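Local coordinates for protein pyrrolysyl-tRNA synthetase (Desulfitobacterium hafniense, PDB 3DSQ) that probably charges its cognate tRNA with pyrrolysine at the expense of ATP, as a homodimeric class II aminoacyl-tRNA synthetase, at residues Lys225-His238 and Pro249-Ile263. Residues are numbered along the deposited sequence; the frame is centred on the assembly and turned at random.
Sequences KGDLELASGAMGPH and PWVGLGFGLERLLMI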
loop_
_atom_site.group_PDB
_atom_site.type_symbol
_atom_site.label_atom_id
_atom_site.label_comp_id
_atom_site.label_asym_id
_atom_site.label_seq_id
_atom_site.Cartn_x
_atom_site.Cartn_y
_atom_site.Cartn_z
ATOM N N LYS B 225 -8.742 23.782 -4.995
ATOM C CA LYS B 225 -9.758 24.367 -4.137
ATOM C C LYS B 225 -9.064 25.635 -3.666
ATOM O O LYS B 225 -8.126 25.576 -2.868
ATOM C CB LYS B 225 -10.062 23.451 -2.949
ATOM C CG LYS B 225 -11.211 23.929 -2.070
ATOM C CD LYS B 225 -11.440 22.978 -0.907
ATOM C CE LYS B 225 -12.537 23.485 0.025
ATOM N NZ LYS B 225 -12.765 22.558 1.169
ATOM N N GLY B 226 -9.507 26.780 -4.175
ATOM C CA GLY B 226 -8.862 28.027 -3.806
ATOM C C GLY B 226 -7.422 27.950 -4.283
ATOM O O GLY B 226 -7.170 27.566 -5.424
ATOM N N ASP B 227 -6.477 28.299 -3.415
ATOM C CA ASP B 227 -5.058 28.257 -3.755
ATOM C C ASP B 227 -4.496 26.886 -3.364
ATOM O O ASP B 227 -3.305 26.733 -3.101
ATOM C CB ASP B 227 -4.315 29.374 -3.003
ATOM C CG ASP B 227 -2.854 29.508 -3.426
ATOM O OD1 ASP B 227 -2.039 28.623 -3.085
ATOM O OD2 ASP B 227 -2.518 30.506 -4.104
ATOM N N LEU B 228 -5.362 25.882 -3.335
ATOM C CA LEU B 228 -4.940 24.545 -2.952
ATOM C C LEU B 228 -5.022 23.538 -4.092
ATOM O O LEU B 228 -6.102 23.277 -4.620
ATOM C CB LEU B 228 -5.791 24.055 -1.779
ATOM C CG LEU B 228 -5.760 24.909 -0.509
ATOM C CD1 LEU B 228 -6.755 24.363 0.506
ATOM C CD2 LEU B 228 -4.354 24.917 0.066
ATOM N N GLU B 229 -3.880 22.968 -4.462
ATOM C CA GLU B 229 -3.848 21.973 -5.528
ATOM C C GLU B 229 -4.277 20.618 -4.992
ATOM O O GLU B 229 -3.735 20.133 -3.997
ATOM C CB GLU B 229 -2.445 21.834 -6.122
ATOM C CG GLU B 229 -2.378 20.778 -7.225
ATOM C CD GLU B 229 -0.978 20.576 -7.770
ATOM O OE1 GLU B 229 -0.068 20.259 -6.975
ATOM O OE2 GLU B 229 -0.790 20.732 -8.995
ATOM N N LEU B 230 -5.247 20.008 -5.661
ATOM C CA LEU B 230 -5.746 18.703 -5.257
ATOM C C LEU B 230 -5.313 17.604 -6.223
ATOM O O LEU B 230 -5.328 16.423 -5.875
ATOM C CB LEU B 230 -7.276 18.737 -5.163
ATOM C CG LEU B 230 -7.864 19.277 -3.851
ATOM C CD1 LEU B 230 -7.151 20.556 -3.425
ATOM C CD2 LEU B 230 -9.353 19.520 -4.038
ATOM N N ALA B 231 -4.923 17.994 -7.432
ATOM C CA ALA B 231 -4.514 17.020 -8.434
ATOM C C ALA B 231 -3.981 17.657 -9.707
ATOM O O ALA B 231 -4.301 18.802 -10.032
ATOM C CB ALA B 231 -5.690 16.110 -8.774
ATOM N N SER B 232 -3.166 16.894 -10.427
ATOM C CA SER B 232 -2.588 17.352 -11.682
ATOM C C SER B 232 -2.814 16.316 -12.780
ATOM O O SER B 232 -2.487 15.145 -12.617
ATOM C CB SER B 232 -1.095 17.608 -11.510
ATOM O OG SER B 232 -0.881 18.639 -10.566
ATOM N N GLY B 233 -3.392 16.762 -13.891
ATOM C CA GLY B 233 -3.655 15.871 -15.006
ATOM C C GLY B 233 -2.803 16.233 -16.206
ATOM O O GLY B 233 -2.454 17.395 -16.390
ATOM N N ALA B 234 -2.453 15.237 -17.014
ATOM C CA ALA B 234 -1.639 15.467 -18.203
ATOM C C ALA B 234 -2.410 14.974 -19.423
ATOM O O ALA B 234 -3.487 14.392 -19.290
ATOM C CB ALA B 234 -0.290 14.751 -18.077
ATOM N N MET B 235 -1.842 15.174 -20.607
ATOM C CA MET B 235 -2.525 14.822 -21.842
ATOM C C MET B 235 -1.593 14.324 -22.951
ATOM O O MET B 235 -0.478 14.815 -23.103
ATOM C CB MET B 235 -3.261 16.077 -22.309
ATOM C CG MET B 235 -4.257 15.930 -23.422
ATOM S SD MET B 235 -4.974 17.565 -23.754
ATOM C CE MET B 235 -6.136 17.709 -22.389
ATOM N N GLY B 236 -2.065 13.353 -23.725
ATOM C CA GLY B 236 -1.286 12.831 -24.835
ATOM C C GLY B 236 -2.006 13.097 -26.153
ATOM O O GLY B 236 -3.223 13.284 -26.156
ATOM N N PRO B 237 -1.298 13.106 -27.296
ATOM C CA PRO B 237 0.142 12.885 -27.468
ATOM C C PRO B 237 0.997 13.827 -26.637
ATOM O O PRO B 237 0.781 15.038 -26.621
ATOM C CB PRO B 237 0.346 13.091 -28.966
ATOM C CG PRO B 237 -0.977 12.656 -29.542
ATOM C CD PRO B 237 -1.947 13.319 -28.602
ATOM N N HIS B 238 1.972 13.244 -25.951
ATOM C CA HIS B 238 2.891 13.973 -25.084
ATOM C C HIS B 238 4.317 13.777 -25.600
ATOM O O HIS B 238 4.575 12.879 -26.391
ATOM C CB HIS B 238 2.755 13.425 -23.654
ATOM C CG HIS B 238 3.570 14.155 -22.632
ATOM N ND1 HIS B 238 4.949 14.124 -22.615
ATOM C CD2 HIS B 238 3.198 14.929 -21.585
ATOM C CE1 HIS B 238 5.391 14.847 -21.601
ATOM N NE2 HIS B 238 4.350 15.346 -20.960
ATOM N N PRO B 249 -3.967 9.010 -28.311
ATOM C CA PRO B 249 -4.229 10.130 -27.408
ATOM C C PRO B 249 -4.563 9.521 -26.052
ATOM O O PRO B 249 -4.977 8.367 -25.984
ATOM C CB PRO B 249 -5.444 10.803 -28.036
ATOM C CG PRO B 249 -5.277 10.505 -29.488
ATOM C CD PRO B 249 -4.863 9.055 -29.477
ATOM N N TRP B 250 -4.380 10.281 -24.978
ATOM C CA TRP B 250 -4.695 9.770 -23.645
ATOM C C TRP B 250 -4.819 10.885 -22.628
ATOM O O TRP B 250 -4.431 12.020 -22.881
ATOM C CB TRP B 250 -3.614 8.789 -23.159
ATOM C CG TRP B 250 -2.220 9.392 -23.094
ATOM C CD1 TRP B 250 -1.233 9.274 -24.030
ATOM C CD2 TRP B 250 -1.679 10.206 -22.045
ATOM N NE1 TRP B 250 -0.110 9.960 -23.631
ATOM C CE2 TRP B 250 -0.357 10.544 -22.417
ATOM C CE3 TRP B 250 -2.182 10.684 -20.826
ATOM C CZ2 TRP B 250 0.472 11.340 -21.614
ATOM C CZ3 TRP B 250 -1.355 11.477 -20.025
ATOM C CH2 TRP B 250 -0.040 11.795 -20.428
ATOM N N VAL B 251 -5.374 10.549 -21.472
ATOM C CA VAL B 251 -5.510 11.502 -20.386
ATOM C C VAL B 251 -5.184 10.769 -19.104
ATOM O O VAL B 251 -5.435 9.573 -18.979
ATOM C CB VAL B 251 -6.936 12.093 -20.284
ATOM C CG1 VAL B 251 -7.232 12.943 -21.522
ATOM C CG2 VAL B 251 -7.959 10.978 -20.117
ATOM N N GLY B 252 -4.602 11.493 -18.159
ATOM C CA GLY B 252 -4.255 10.900 -16.888
ATOM C C GLY B 252 -4.338 11.969 -15.824
ATOM O O GLY B 252 -3.949 13.116 -16.047
ATOM N N LEU B 253 -4.842 11.590 -14.659
ATOM C CA LEU B 253 -4.983 12.523 -13.560
ATOM C C LEU B 253 -4.402 11.863 -12.320
ATOM O O LEU B 253 -4.690 10.696 -12.045
ATOM C CB LEU B 253 -6.468 12.846 -13.353
ATOM C CG LEU B 253 -6.883 14.013 -12.456
ATOM C CD1 LEU B 253 -6.319 15.320 -12.985
ATOM C CD2 LEU B 253 -8.416 14.083 -12.410
ATOM N N GLY B 254 -3.576 12.604 -11.586
ATOM C CA GLY B 254 -2.986 12.062 -10.378
ATOM C C GLY B 254 -3.305 12.853 -9.123
ATOM O O GLY B 254 -3.247 14.078 -9.127
ATOM N N PHE B 255 -3.626 12.144 -8.042
ATOM C CA PHE B 255 -3.955 12.774 -6.765
ATOM C C PHE B 255 -3.063 12.301 -5.612
ATOM O O PHE B 255 -2.613 11.157 -5.581
ATOM C CB PHE B 255 -5.401 12.459 -6.338
ATOM C CG PHE B 255 -6.460 12.838 -7.343
ATOM C CD1 PHE B 255 -6.537 12.203 -8.580
ATOM C CD2 PHE B 255 -7.441 13.775 -7.010
ATOM C CE1 PHE B 255 -7.582 12.487 -9.469
ATOM C CE2 PHE B 255 -8.489 14.065 -7.894
ATOM C CZ PHE B 255 -8.556 13.414 -9.124
ATOM N N GLY B 256 -2.827 13.196 -4.659
ATOM C CA GLY B 256 -2.088 12.841 -3.459
ATOM C C GLY B 256 -3.204 12.639 -2.443
ATOM O O GLY B 256 -3.870 13.594 -2.095
ATOM N N LEU B 257 -3.431 11.410 -1.983
ATOM C CA LEU B 257 -4.532 11.159 -1.052
ATOM C C LEU B 257 -4.399 11.778 0.339
ATOM O O LEU B 257 -5.398 12.252 0.897
ATOM C CB LEU B 257 -4.798 9.649 -0.928
ATOM C CG LEU B 257 -5.160 8.948 -2.241
ATOM C CD1 LEU B 257 -5.685 7.557 -1.943
ATOM C CD2 LEU B 257 -6.214 9.758 -3.009
ATOM N N GLU B 258 -3.193 11.772 0.908
ATOM C CA GLU B 258 -3.016 12.372 2.226
ATOM C C GLU B 258 -3.309 13.858 2.111
ATOM O O GLU B 258 -3.947 14.449 2.985
ATOM C CB GLU B 258 -1.587 12.175 2.771
ATOM C CG GLU B 258 -1.195 10.730 3.107
ATOM C CD GLU B 258 -0.759 9.943 1.886
ATOM O OE1 GLU B 258 -0.674 10.550 0.799
ATOM O OE2 GLU B 258 -0.495 8.726 2.009
ATOM N N ARG B 259 -2.853 14.464 1.021
ATOM C CA ARG B 259 -3.088 15.882 0.819
ATOM C C ARG B 259 -4.585 16.146 0.623
ATOM O O ARG B 259 -5.113 17.141 1.108
ATOM C CB ARG B 259 -2.292 16.389 -0.384
ATOM C CG ARG B 259 -2.484 17.864 -0.634
ATOM C CD ARG B 259 -1.541 18.401 -1.697
ATOM N NE ARG B 259 -1.821 19.810 -1.964
ATOM C CZ ARG B 259 -1.096 20.585 -2.766
ATOM N NH1 ARG B 259 -0.032 20.092 -3.388
ATOM N NH2 ARG B 259 -1.436 21.858 -2.942
ATOM N N LEU B 260 -5.260 15.255 -0.094
ATOM C CA LEU B 260 -6.694 15.396 -0.306
ATOM C C LEU B 260 -7.368 15.359 1.054
ATOM O O LEU B 260 -8.177 16.223 1.379
ATOM C CB LEU B 260 -7.251 14.246 -1.155
ATOM C CG LEU B 260 -7.304 14.311 -2.686
ATOM C CD1 LEU B 260 -8.254 13.216 -3.169
ATOM C CD2 LEU B 260 -7.819 15.662 -3.169
ATOM N N LEU B 261 -7.022 14.348 1.850
ATOM C CA LEU B 261 -7.599 14.197 3.181
ATOM C C LEU B 261 -7.364 15.404 4.070
ATOM O O LEU B 261 -8.274 15.841 4.785
ATOM C CB LEU B 261 -7.046 12.943 3.873
ATOM C CG LEU B 261 -7.622 11.626 3.353
ATOM C CD1 LEU B 261 -6.909 10.476 4.003
ATOM C CD2 LEU B 261 -9.128 11.562 3.628
ATOM N N MET B 262 -6.146 15.940 4.042
ATOM C CA MET B 262 -5.835 17.099 4.864
ATOM C C MET B 262 -6.730 18.287 4.494
ATOM O O MET B 262 -7.212 19.022 5.360
ATOM C CB MET B 262 -4.368 17.494 4.694
ATOM C CG MET B 262 -4.043 18.879 5.239
ATOM S SD MET B 262 -2.268 19.248 5.144
ATOM C CE MET B 262 -2.083 19.465 3.389
ATOM N N ILE B 263 -6.936 18.460 3.196
ATOM C CA ILE B 263 -7.744 19.549 2.671
ATOM C C ILE B 263 -9.237 19.347 2.966
ATOM O O ILE B 263 -9.916 20.273 3.382
ATOM C CB ILE B 263 -7.477 19.700 1.156
ATOM C CG1 ILE B 263 -6.034 20.189 0.964
ATOM C CG2 ILE B 263 -8.478 20.645 0.523
ATOM C CD1 ILE B 263 -5.530 20.155 -0.469
#
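The indole of Trp250 lies flat against the backbone of Gly236 at one end of an antiparallel strand pair, 228-236 against 250-256, in the central sheet of the class II synthetase core. The second strand runs straight into helix 257-265, and its GLGFGLER sequence is that of class II motif 3. Gly236 CA sits 3.5 Å from the centroid of the Trp250 five-membered ring, a CH-pi contact over the face; glycine suits this place, because a CB here would run into NE1 of the indole. With CG between its backbone N and carbonyl carbon (chi1 59°) and chi2 at -98°, the Trp250 ring is laid across the neighbouring strand; its NE1 is bonded to Asp241. An alanine in place of Trp250 would take away the indole and is likely to leave a gap over Gly236 and Asp241 OD1 without its mate. Farther along, Leu253 CD1 packs a tight 3.4 Å from Gly233 CA, and a CB at Gly233 would clash with it. On the same face the small Ala231 sets CB over the Phe255 ring, 3.5 Å from its centroid; Val198 of helix 187-201 also packs on Phe255. Between these pairs the strands are laced by backbone bonds such as Ala234 N to Gly252 O, 2.8 Å. Beyond the classic bulge at Leu230 and Ala231, the helix takes over. The extended Arg259 crosses Glu229 at about a right angle; Glu229 OE1 lies 3.6 Å from Arg259 NH1, well out of the guanidinium plane, a salt bridge of charges alone. Branched Ile263 lies alongside Leu228, and Ile263 CD1 presses within 3.4 Å of Leu230 CD1.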